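Pyridoxine 4-oxidase (Mesorhizobium loti, PDB 4HA6) oxidises the 4-hydroxymethyl group of pyridoxine to give pyridoxal, using FAD as cofactor and, as an oxidase, molecular oxygen as electron acceptor. Local coordinates at residues V306-M320 with Q330-I342. Sequence-based numbering, arbitrary orientation.
Sequences VPPSRLQHSESMAYM and QPEIVVGCGVAPI. With PXM (4-(aminomethyl)-5-(hydroxymethyl)-2-methylpyridin-3-ol), chain J.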
ATOM      1  N   VAL A 306     -20.007  13.246  17.531  1.00 22.17           N
ATOM      2  CA  VAL A 306     -19.189  12.090  17.149  1.00 29.17           C
ATOM      3  C   VAL A 306     -17.888  12.052  17.961  1.00 33.43           C
ATOM      4  O   VAL A 306     -17.021  12.910  17.792  1.00 33.32           O
ATOM      5  CB  VAL A 306     -18.830  12.127  15.645  1.00 18.77           C
ATOM      6  CG1 VAL A 306     -17.926  10.959  15.286  1.00 28.40           C
ATOM      7  CG2 VAL A 306     -20.087  12.104  14.802  1.00 11.97           C
ATOM      8  N   PRO A 307     -17.743  11.041  18.835  1.00 31.32           N
ATOM      9  CA  PRO A 307     -16.593  10.922  19.736  1.00 33.64           C
ATOM     10  C   PRO A 307     -15.384  10.412  18.978  1.00 33.14           C
ATOM     11  O   PRO A 307     -15.555   9.588  18.080  1.00 34.40           O
ATOM     12  CB  PRO A 307     -17.054   9.868  20.757  1.00 27.50           C
ATOM     13  CG  PRO A 307     -18.443   9.401  20.294  1.00 41.68           C
ATOM     14  CD  PRO A 307     -18.598   9.845  18.887  1.00 19.26           C
ATOM     15  N   PRO A 308     -14.177  10.877  19.347  1.00 45.98           N
ATOM     16  CA  PRO A 308     -12.961  10.561  18.588  1.00 46.71           C
ATOM     17  C   PRO A 308     -12.644   9.074  18.658  1.00 39.13           C
ATOM     18  O   PRO A 308     -12.916   8.440  19.684  1.00 40.37           O
ATOM     19  CB  PRO A 308     -11.879  11.367  19.314  1.00 43.82           C
ATOM     20  CG  PRO A 308     -12.367  11.450  20.723  1.00 39.94           C
ATOM     21  CD  PRO A 308     -13.873  11.553  20.622  1.00 53.94           C
ATOM     22  N   SER A 309     -12.084   8.525  17.580  1.00 43.35           N
ATOM     23  CA  SER A 309     -11.818   7.088  17.502  1.00 40.30           C
ATOM     24  C   SER A 309     -10.824   6.652  18.568  1.00 32.28           C
ATOM     25  O   SER A 309      -9.891   7.388  18.892  1.00 37.09           O
ATOM     26  CB  SER A 309     -11.289   6.703  16.115  1.00 34.31           C
ATOM     27  OG  SER A 309     -10.863   5.345  16.073  1.00 23.74           O
ATOM     28  N   ARG A 310     -11.040   5.459  19.115  1.00 33.56           N
ATOM     29  CA  ARG A 310     -10.095   4.904  20.076  0.56 29.46           C
ATOM     30  C   ARG A 310      -9.141   3.959  19.354  1.00 30.28           C
ATOM     31  O   ARG A 310      -8.417   3.171  19.979  1.00 30.75           O
ATOM     32  CB  ARG A 310     -10.838   4.207  21.216  0.56 30.77           C
ATOM     33  CG  ARG A 310     -11.657   5.181  22.059  0.56 32.12           C
ATOM     34  CD  ARG A 310     -12.787   4.478  22.793  0.56 28.02           C
ATOM     35  NE  ARG A 310     -12.317   3.612  23.871  0.56 28.91           N
ATOM     36  CZ  ARG A 310     -12.654   3.765  25.151  0.56 32.15           C
ATOM     37  NH1 ARG A 310     -13.467   4.748  25.517  0.56 33.25           N
ATOM     38  NH2 ARG A 310     -12.183   2.931  26.067  0.56 33.11           N
ATOM     39  N   LEU A 311      -9.136   4.074  18.030  1.00 18.31           N
ATOM     40  CA  LEU A 311      -8.260   3.290  17.181  1.00 29.82           C
ATOM     41  C   LEU A 311      -7.594   4.196  16.144  1.00 28.16           C
ATOM     42  O   LEU A 311      -6.658   4.950  16.469  1.00 31.24           O
ATOM     43  CB  LEU A 311      -9.045   2.155  16.501  1.00 32.17           C
ATOM     44  CG  LEU A 311      -9.509   0.999  17.401  1.00 29.21           C
ATOM     45  CD1 LEU A 311     -10.455   0.029  16.667  1.00 19.26           C
ATOM     46  CD2 LEU A 311      -8.311   0.258  17.958  1.00 19.68           C
ATOM     47  N   GLN A 312      -8.106   4.148  14.913  1.00 33.22           N
ATOM     48  CA  GLN A 312      -7.426   4.734  13.760  1.00 35.34           C
ATOM     49  C   GLN A 312      -8.353   5.531  12.825  1.00 37.68           C
ATOM     50  O   GLN A 312      -7.984   5.815  11.674  1.00 30.89           O
ATOM     51  CB  GLN A 312      -6.755   3.610  12.966  1.00 33.58           C
ATOM     52  CG  GLN A 312      -7.756   2.565  12.450  1.00 29.01           C
ATOM     53  CD  GLN A 312      -7.547   2.240  10.976  1.00 38.32           C
ATOM     54  OE1 GLN A 312      -8.070   1.250  10.463  1.00 44.23           O
ATOM     55  NE2 GLN A 312      -6.780   3.080  10.286  1.00 49.61           N
ATOM     56  N   HIS A 313      -9.549   5.865  13.319  1.00 30.36           N
ATOM     57  CA  HIS A 313     -10.536   6.701  12.609  1.00 32.66           C
ATOM     58  C   HIS A 313     -11.315   6.001  11.489  1.00 29.91           C
ATOM     59  O   HIS A 313     -12.522   6.215  11.328  1.00 32.74           O
ATOM     60  CB  HIS A 313      -9.913   8.009  12.085  1.00 38.87           C
ATOM     61  CG  HIS A 313      -9.162   8.780  13.125  1.00 42.68           C
ATOM     62  ND1 HIS A 313      -9.791   9.537  14.090  1.00 30.11           N
ATOM     63  CD2 HIS A 313      -7.831   8.916  13.346  1.00 41.51           C
ATOM     64  CE1 HIS A 313      -8.880  10.103  14.864  1.00 43.63           C
ATOM     65  NE2 HIS A 313      -7.684   9.742  14.434  1.00 34.70           N
ATOM     66  N   SER A 314     -10.621   5.187  10.702  1.00 31.87           N
ATOM     67  CA  SER A 314     -11.262   4.438   9.628  1.00 29.04           C
ATOM     68  C   SER A 314     -11.332   2.983  10.059  1.00 21.96           C
ATOM     69  O   SER A 314     -10.436   2.194   9.755  1.00 11.82           O
ATOM     70  CB  SER A 314     -10.449   4.560   8.349  1.00 19.00           C
ATOM     71  OG  SER A 314     -11.139   3.975   7.264  1.00 32.71           O
ATOM     72  N   GLU A 315     -12.404   2.640  10.765  1.00 11.17           N
ATOM     73  CA  GLU A 315     -12.426   1.450  11.594  1.00 10.74           C
ATOM     74  C   GLU A 315     -12.977   0.211  10.908  1.00 11.28           C
ATOM     75  O   GLU A 315     -12.698  -0.907  11.348  1.00 15.21           O
ATOM     76  CB  GLU A 315     -13.224   1.720  12.878  1.00 15.79           C
ATOM     77  CG  GLU A 315     -12.771   2.949  13.650  1.00 29.68           C
ATOM     78  CD  GLU A 315     -13.269   2.961  15.083  1.00 30.25           C
ATOM     79  OE1 GLU A 315     -14.185   2.173  15.405  1.00 18.45           O
ATOM     80  OE2 GLU A 315     -12.729   3.752  15.888  1.00 28.38           O
ATOM     81  N   SER A 316     -13.753   0.397   9.840  1.00  7.15           N
ATOM     82  CA  SER A 316     -14.455  -0.736   9.229  1.00  7.84           C
ATOM     83  C   SER A 316     -14.695  -0.569   7.720  1.00  8.69           C
ATOM     84  O   SER A 316     -15.557   0.214   7.305  1.00 12.75           O
ATOM     85  CB  SER A 316     -15.796  -0.955   9.946  1.00  9.18           C
ATOM     86  OG  SER A 316     -16.477  -2.094   9.446  1.00 10.08           O
ATOM     87  N   MET A 317     -13.923  -1.298   6.912  1.00  6.21           N
ATOM     88  CA  MET A 317     -14.204  -1.424   5.484  1.00  5.24           C
ATOM     89  C   MET A 317     -15.191  -2.545   5.289  1.00  7.90           C
ATOM     90  O   MET A 317     -15.035  -3.618   5.888  1.00  7.90           O
ATOM     91  CB  MET A 317     -12.948  -1.811   4.706  1.00  9.53           C
ATOM     92  CG  MET A 317     -11.830  -0.818   4.767  1.00 18.41           C
ATOM     93  SD  MET A 317     -12.469   0.765   4.282  1.00 23.10           S
ATOM     94  CE  MET A 317     -12.403   1.542   5.902  1.00 28.10           C
ATOM     95  N   ALA A 318     -16.191  -2.312   4.443  1.00 10.54           N
ATOM     96  CA  ALA A 318     -17.092  -3.375   4.029  1.00  8.96           C
ATOM     97  C   ALA A 318     -16.885  -3.611   2.538  1.00  6.72           C
ATOM     98  O   ALA A 318     -17.305  -2.789   1.719  1.00 10.09           O
ATOM     99  CB  ALA A 318     -18.537  -2.989   4.305  1.00  4.09           C
ATOM    100  N   TYR A 319     -16.227  -4.717   2.190  1.00  3.94           N
ATOM    101  CA  TYR A 319     -16.068  -5.110   0.792  1.00  5.15           C
ATOM    102  C   TYR A 319     -17.290  -5.902   0.340  1.00  7.96           C
ATOM    103  O   TYR A 319     -17.890  -6.627   1.135  1.00  5.58           O
ATOM    104  CB  TYR A 319     -14.796  -5.951   0.629  1.00  4.65           C
ATOM    105  CG  TYR A 319     -13.592  -5.187   1.100  1.00  5.26           C
ATOM    106  CD1 TYR A 319     -12.942  -4.311   0.242  1.00  8.89           C
ATOM    107  CD2 TYR A 319     -13.139  -5.291   2.413  1.00  6.16           C
ATOM    108  CE1 TYR A 319     -11.841  -3.582   0.664  1.00  8.50           C
ATOM    109  CE2 TYR A 319     -12.034  -4.555   2.856  1.00  4.86           C
ATOM    110  CZ  TYR A 319     -11.400  -3.693   1.964  1.00  7.25           C
ATOM    111  OH  TYR A 319     -10.312  -2.928   2.348  1.00  7.88           O
ATOM    112  N   MET A 320     -17.653  -5.777  -0.936  1.00  9.54           N
ATOM    113  CA  MET A 320     -18.857  -6.436  -1.430  1.00 10.22           C
ATOM    114  C   MET A 320     -18.874  -6.490  -2.956  1.00 12.15           C
ATOM    115  O   MET A 320     -18.016  -5.907  -3.635  1.00  6.14           O
ATOM    116  CB  MET A 320     -20.102  -5.703  -0.904  1.00 12.53           C
ATOM    117  CG  MET A 320     -20.219  -4.250  -1.388  1.00 10.09           C
ATOM    118  SD  MET A 320     -21.356  -3.190  -0.433  1.00 18.68           S
ATOM    119  CE  MET A 320     -20.331  -2.772   0.977  1.00 15.97           C
ATOM    120  N   GLN A 330     -15.161 -12.467  -4.925  1.00  8.37           N
ATOM    121  CA  GLN A 330     -14.150 -11.413  -4.972  1.00 10.39           C
ATOM    122  C   GLN A 330     -14.783 -10.033  -4.886  1.00  5.04           C
ATOM    123  O   GLN A 330     -15.753  -9.753  -5.595  1.00  8.30           O
ATOM    124  CB  GLN A 330     -13.336 -11.502  -6.252  1.00  7.86           C
ATOM    125  CG  GLN A 330     -12.157 -10.550  -6.252  1.00  7.86           C
ATOM    126  CD  GLN A 330     -11.401 -10.606  -7.540  1.00 14.50           C
ATOM    127  OE1 GLN A 330     -12.006 -10.808  -8.589  1.00  7.01           O
ATOM    128  NE2 GLN A 330     -10.065 -10.434  -7.484  1.00  7.50           N
ATOM    129  N   PRO A 331     -14.260  -9.170  -3.996  1.00  9.19           N
ATOM    130  CA  PRO A 331     -14.869  -7.836  -3.875  1.00  9.61           C
ATOM    131  C   PRO A 331     -14.804  -7.067  -5.186  1.00  6.56           C
ATOM    132  O   PRO A 331     -13.889  -7.304  -5.983  1.00  7.23           O
ATOM    133  CB  PRO A 331     -13.988  -7.132  -2.834  1.00  6.79           C
ATOM    134  CG  PRO A 331     -13.371  -8.247  -2.010  1.00  4.75           C
ATOM    135  CD  PRO A 331     -13.233  -9.428  -2.963  1.00  8.53           C
ATOM    136  N   GLU A 332     -15.759  -6.162  -5.398  1.00  7.14           N
ATOM    137  CA  GLU A 332     -15.701  -5.232  -6.527  1.00 11.68           C
ATOM    138  C   GLU A 332     -15.714  -3.782  -6.040  1.00  7.26           C
ATOM    139  O   GLU A 332     -15.138  -2.898  -6.675  1.00  6.81           O
ATOM    140  CB  GLU A 332     -16.876  -5.455  -7.486  1.00  8.36           C
ATOM    141  CG  GLU A 332     -16.964  -6.856  -8.037  1.00 15.65           C
ATOM    142  CD  GLU A 332     -18.119  -7.008  -9.002  1.00 18.92           C
ATOM    143  OE1 GLU A 332     -19.282  -6.760  -8.590  1.00  5.81           O
ATOM    144  OE2 GLU A 332     -17.854  -7.363 -10.171  1.00 18.83           O
ATOM    145  N   ILE A 333     -16.388  -3.534  -4.920  1.00  9.23           N
ATOM    146  CA  ILE A 333     -16.403  -2.196  -4.329  1.00  5.02           C
ATOM    147  C   ILE A 333     -16.187  -2.305  -2.824  1.00  4.89           C
ATOM    148  O   ILE A 333     -16.145  -3.410  -2.267  1.00  5.41           O
ATOM    149  CB  ILE A 333     -17.732  -1.428  -4.613  1.00  4.32           C
ATOM    150  CG1 ILE A 333     -18.932  -2.208  -4.060  1.00  6.41           C
ATOM    151  CG2 ILE A 333     -17.920  -1.135  -6.097  1.00  5.44           C
ATOM    152  CD1 ILE A 333     -20.294  -1.607  -4.417  1.00  7.32           C
ATOM    153  N   VAL A 334     -16.058  -1.154  -2.172  1.00  4.37           N
ATOM    154  CA  VAL A 334     -15.867  -1.091  -0.726  1.00  7.84           C
ATOM    155  C   VAL A 334     -16.534   0.179  -0.207  1.00  5.09           C
ATOM    156  O   VAL A 334     -16.529   1.211  -0.885  1.00  2.56           O
ATOM    157  CB  VAL A 334     -14.361  -1.083  -0.350  1.00  8.59           C
ATOM    158  CG1 VAL A 334     -13.637   0.047  -1.053  1.00  3.25           C
ATOM    159  CG2 VAL A 334     -14.173  -0.988   1.178  1.00  3.82           C
ATOM    160  N   VAL A 335     -17.160   0.087   0.962  1.00  5.17           N
ATOM    161  CA  VAL A 335     -17.686   1.263   1.644  1.00  7.10           C
ATOM    162  C   VAL A 335     -17.139   1.210   3.055  1.00  8.20           C
ATOM    163  O   VAL A 335     -17.322   0.212   3.746  1.00 14.78           O
ATOM    164  CB  VAL A 335     -19.233   1.283   1.703  1.00  4.58           C
ATOM    165  CG1 VAL A 335     -19.711   2.430   2.583  1.00  7.75           C
ATOM    166  CG2 VAL A 335     -19.828   1.402   0.308  1.00  7.20           C
ATOM    167  N   GLY A 336     -16.453   2.262   3.477  1.00  8.63           N
ATOM    168  CA  GLY A 336     -15.802   2.260   4.777  1.00  8.45           C
ATOM    169  C   GLY A 336     -16.394   3.302   5.705  1.00 10.37           C
ATOM    170  O   GLY A 336     -16.873   4.351   5.255  1.00 11.76           O
ATOM    171  N   CYS A 337     -16.376   3.018   7.001  1.00 10.50           N
ATOM    172  CA  CYS A 337     -16.930   3.958   7.964  1.00 12.88           C
ATOM    173  C   CYS A 337     -15.838   4.865   8.530  1.00 13.31           C
ATOM    174  O   CYS A 337     -15.026   4.419   9.338  1.00 11.39           O
ATOM    175  CB  CYS A 337     -17.621   3.203   9.099  1.00 13.57           C
ATOM    176  SG  CYS A 337     -18.321   4.303  10.344  1.00 13.87           S
ATOM    177  N   GLY A 338     -15.807   6.125   8.094  1.00 15.79           N
ATOM    178  CA  GLY A 338     -14.845   7.088   8.614  1.00 12.12           C
ATOM    179  C   GLY A 338     -15.413   7.844   9.807  1.00 31.25           C
ATOM    180  O   GLY A 338     -16.265   8.722   9.641  1.00 27.35           O
ATOM    181  N   VAL A 339     -14.953   7.510  11.011  1.00 28.54           N
ATOM    182  CA  VAL A 339     -15.407   8.204  12.220  1.00 32.12           C
ATOM    183  C   VAL A 339     -15.093   9.719  12.172  1.00 36.96           C
ATOM    184  O   VAL A 339     -15.802  10.533  12.773  1.00 39.19           O
ATOM    185  CB  VAL A 339     -14.852   7.533  13.510  1.00 47.31           C
ATOM    186  CG1 VAL A 339     -15.510   8.127  14.766  1.00 29.25           C
ATOM    187  CG2 VAL A 339     -15.066   6.013  13.460  1.00 26.80           C
ATOM    188  N   ALA A 340     -14.050  10.088  11.427  1.00 27.89           N
ATOM    189  CA  ALA A 340     -13.739  11.495  11.148  1.00 27.36           C
ATOM    190  C   ALA A 340     -14.456  11.994   9.890  1.00 33.70           C
ATOM    191  O   ALA A 340     -14.559  11.267   8.901  1.00 29.47           O
ATOM    192  CB  ALA A 340     -12.255  11.678  10.992  1.00 20.90           C
ATOM    193  N   PRO A 341     -14.935  13.247   9.917  1.00 29.01           N
ATOM    194  CA  PRO A 341     -15.681  13.845   8.793  1.00 27.00           C
ATOM    195  C   PRO A 341     -14.790  14.153   7.573  1.00 29.96           C
ATOM    196  O   PRO A 341     -14.599  15.316   7.221  1.00 29.10           O
ATOM    197  CB  PRO A 341     -16.234  15.142   9.395  1.00 23.85           C
ATOM    198  CG  PRO A 341     -15.257  15.490  10.503  1.00 38.18           C
ATOM    199  CD  PRO A 341     -14.818  14.163  11.070  1.00 23.10           C
ATOM    200  N   ILE A 342     -14.280  13.108   6.928  1.00 21.90           N
ATOM    201  CA  ILE A 342     -13.271  13.238   5.878  1.00 23.99           C
ATOM    202  C   ILE A 342     -13.818  13.683   4.507  1.00 17.60           C
ATOM    203  O   ILE A 342     -14.670  13.020   3.928  1.00 19.11           O
ATOM    204  CB  ILE A 342     -12.493  11.910   5.734  1.00 19.43           C
ATOM    205  CG1 ILE A 342     -11.691  11.633   7.014  1.00 32.61           C
ATOM    206  CG2 ILE A 342     -11.599  11.927   4.499  1.00 16.12           C
ATOM    207  CD1 ILE A 342     -10.796  10.403   6.948  1.00 25.11           C
TER
HETATM  208  N1  PXM J 609      -8.386   5.455   5.001  1.00 36.80           N
HETATM  209  C2  PXM J 609      -7.342   5.752   4.228  1.00 25.41           C
HETATM  210  C2A PXM J 609      -7.244   7.044   3.480  1.00 27.14           C
HETATM  211  C3  PXM J 609      -6.341   4.795   4.152  1.00 27.23           C
HETATM  212  O3  PXM J 609      -5.239   5.050   3.367  1.00 32.93           O
HETATM  213  C4  PXM J 609      -6.427   3.570   4.848  1.00 48.66           C
HETATM  214  C5  PXM J 609      -7.578   3.324   5.652  1.00 31.64           C
HETATM  215  C5A PXM J 609      -7.848   2.088   6.487  1.00 32.04           C
HETATM  216  O5  PXM J 609      -7.229   0.905   6.118  1.00 30.17           O
HETATM  217  C6  PXM J 609      -8.549   4.330   5.692  1.00 38.81           C
HETATM  218  C4A PXM J 609      -5.281   2.612   4.687  1.00 33.77           C
HETATM  219  N4  PXM J 609      -4.893   2.387   3.325  1.00 12.68           N
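Met317 fits its thioether into the hollow left by Gly336, where two antiparallel strands, 314-320 and 333-338, pair in the antiparallel sheet of the substrate-binding domain of this GMC oxidoreductase. Bends at chi2 and chi3 curl the methionine back over the neighbouring strand, setting CE 3.7 Å from Gly336 CA, so close that a CB on Gly336 would collide with it. On the same face Val334 lies alongside Tyr319, its CG2 sitting over one ring face, offset toward the rim, in a CH-pi contact 3.9 Å from the centroid; Tyr319 CB meanwhile abuts Pro331. Cutting Tyr319 back to an alanine is likely to open a gap over Val334 CG2 and leave His172 without its edge-to-face ring partner. Ser314 carries this face to the ligand pocket, its OG 3.1 Å from C6 of the bound pyridoxamine. The other face looks to helices 152-163 and 392-409; there the Met320 and Ile333 side chains cross at an angle, CG to CG1 3.6 Å. Just past strand 333-338, Val339 is the bump, filling a hollow between Val306 and Glu315, its CG1 against Val306 CG1 and its CG2 against Glu315 CG. A classic beta bulge finishes the ladder, Glu332 N (2.9 Å) and Ile333 N (3.2 Å) reaching Met320 O from opposite faces of its carbonyl plane.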